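Local coordinates for protein Exo-beta-1,3-glucanase (Streptomyces sp. SirexAA-E, PDB 4PEY) that hydrolyses laminarin and laminarioligosaccharides as a family 55 exo-beta-1,3-glucanase, releasing glucose and laminaribiose, at residues 264-269 / 273-278. The protein carries 1 engineered substitution. Sequence-based numbering, arbitrary orientation.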
loop_
_atom_site.group_PDB
_atom_site.type_symbol
_atom_site.label_atom_id
_atom_site.label_comp_id
_atom_site.label_asym_id
_atom_site.label_seq_id
_atom_site.Cartn_x
_atom_site.Cartn_y
_atom_site.Cartn_z
ATOM N N TYR A 264 9.635 21.406 -5.582
ATOM C CA TYR A 264 11.035 21.216 -5.225
ATOM C C TYR A 264 11.404 19.783 -5.586
ATOM O O TYR A 264 10.797 18.838 -5.081
ATOM C CB TYR A 264 11.282 21.482 -3.735
ATOM C CG TYR A 264 12.700 21.189 -3.287
ATOM C CD1 TYR A 264 13.789 21.689 -3.983
ATOM C CD2 TYR A 264 12.948 20.423 -2.155
ATOM C CE1 TYR A 264 15.090 21.423 -3.565
ATOM C CE2 TYR A 264 14.238 20.150 -1.737
ATOM C CZ TYR A 264 15.306 20.652 -2.442
ATOM O OH TYR A 264 16.593 20.388 -2.022
ATOM N N VAL A 265 12.364 19.632 -6.490
ATOM C CA VAL A 265 12.795 18.317 -6.942
ATOM C C VAL A 265 13.878 17.831 -5.996
ATOM O O VAL A 265 15.022 18.284 -6.056
ATOM C CB VAL A 265 13.296 18.363 -8.399
ATOM C CG1 VAL A 265 13.797 17.000 -8.856
ATOM C CG2 VAL A 265 12.179 18.856 -9.316
ATOM N N VAL A 266 13.488 16.934 -5.091
ATOM C CA VAL A 266 14.379 16.456 -4.040
ATOM C C VAL A 266 15.329 15.405 -4.600
ATOM O O VAL A 266 14.901 14.444 -5.241
ATOM C CB VAL A 266 13.595 15.853 -2.852
ATOM C CG1 VAL A 266 14.538 15.566 -1.683
ATOM C CG2 VAL A 266 12.463 16.778 -2.423
ATOM N N LYS A 267 16.618 15.606 -4.359
ATOM C CA LYS A 267 17.648 14.685 -4.809
ATOM C C LYS A 267 18.589 14.371 -3.648
ATOM O O LYS A 267 18.638 15.125 -2.676
ATOM C CB LYS A 267 18.395 15.280 -6.012
ATOM C CG LYS A 267 17.594 15.151 -7.305
ATOM C CD LYS A 267 18.267 15.788 -8.506
ATOM C CE LYS A 267 18.029 17.274 -8.539
ATOM N NZ LYS A 267 18.393 17.827 -9.875
ATOM N N PRO A 268 19.302 13.232 -3.722
ATOM C CA PRO A 268 20.258 12.844 -2.679
ATOM C C PRO A 268 21.127 14.011 -2.232
ATOM O O PRO A 268 21.667 14.732 -3.076
ATOM C CB PRO A 268 21.093 11.766 -3.369
ATOM C CG PRO A 268 20.124 11.117 -4.291
ATOM C CD PRO A 268 19.216 12.214 -4.785
ATOM N N GLY A 269 21.223 14.218 -0.924
ATOM C CA GLY A 269 21.969 15.338 -0.384
ATOM C C GLY A 269 21.077 16.381 0.264
ATOM O O GLY A 269 21.533 17.164 1.095
ATOM N N GLU A 273 15.841 20.462 6.530
ATOM C CA GLU A 273 15.748 21.916 6.604
ATOM C C GLU A 273 15.382 22.518 5.245
ATOM O O GLU A 273 14.509 23.383 5.154
ATOM C CB GLU A 273 17.062 22.524 7.104
ATOM C CG GLU A 273 16.982 24.023 7.379
ATOM C CD GLU A 273 18.285 24.591 7.922
ATOM O OE1 GLU A 273 18.902 23.936 8.790
ATOM O OE2 GLU A 273 18.689 25.693 7.485
ATOM N N THR A 274 16.045 22.064 4.187
ATOM C CA THR A 274 15.767 22.603 2.856
ATOM C C THR A 274 14.392 22.153 2.365
ATOM O O THR A 274 13.628 22.949 1.819
ATOM C CB THR A 274 16.842 22.188 1.836
ATOM O OG1 THR A 274 18.109 22.725 2.233
ATOM C CG2 THR A 274 16.502 22.719 0.456
ATOM N N ILE A 275 14.075 20.879 2.566
ATOM C CA ILE A 275 12.770 20.354 2.184
ATOM C C ILE A 275 11.657 21.142 2.882
ATOM O O ILE A 275 10.657 21.534 2.257
ATOM C CB ILE A 275 12.659 18.853 2.527
ATOM C CG1 ILE A 275 13.579 18.033 1.614
ATOM C CG2 ILE A 275 11.214 18.371 2.412
ATOM C CD1 ILE A 275 13.858 16.632 2.123
ATOM N N ASN A 276 11.842 21.405 4.173
ATOM C CA ASN A 276 10.835 22.141 4.927
ATOM C C ASN A 276 10.707 23.588 4.471
ATOM O O ASN A 276 9.595 24.123 4.396
ATOM C CB ASN A 276 11.141 22.073 6.423
ATOM C CG ASN A 276 10.866 20.694 7.002
ATOM O OD1 ASN A 276 10.202 19.863 6.370
ATOM N ND2 ASN A 276 11.368 20.442 8.201
ATOM N N ALA A 277 11.839 24.213 4.154
ATOM C CA ALA A 277 11.840 25.574 3.620
ATOM C C ALA A 277 11.077 25.641 2.299
ATOM O O ALA A 277 10.358 26.606 2.039
ATOM C CB ALA A 277 13.265 26.074 3.436
ATOM N N ALA A 278 11.233 24.612 1.469
ATOM C CA ALA A 278 10.542 24.562 0.184
ATOM C C ALA A 278 9.027 24.603 0.373
ATOM O O ALA A 278 8.329 25.361 -0.302
ATOM C CB ALA A 278 10.948 23.312 -0.596
#
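The strand that carries Tyr264 and Val266 and the helical turns bearing Thr274, Ile275 and Ala278 run nearly antiparallel, their short axes inclined at 158° and 9.7 Å apart at closest approach. Helix 272-280 connects strand 263-266 to its parallel neighbour 284-287 at the start of the second run of parallel strands, consistent with the capping of a beta-helix by a short helix in this family 55 glucanase. No hydrogen bond spans the two segments, and the side chains meet by van der Waals packing.

Tyr264 supplies most of the strand's share. With CG anti to the backbone N (chi1 175°), its ring extends along the helix and meets residues on two successive turns. Ala278 sits at the root of the side chain, its methyl 3.6 Å from Tyr264 CB and also close to CG and CD2. Ile275 comes to the ring edge, near the ring plane, where its CG1 lies 4.0 Å from Tyr264 CE2.

Val266, two residues on, likewise points at the helix, and its CG1 branch meets Ile275 CD1 at 4.0 Å, the two side chains crossing at about a right angle. Ile275 thus touches both strand residues, through CG1 and CD1 respectively. Leu285 on the next strand contacts both Tyr264 and Ile275, while Phe287 packs against Val266, so that strand 284-287 adds to the apolar layer.

At the far end of the ring, the methyl of Thr274 approaches obliquely, placing CG2 3.4 Å from Tyr264 OH.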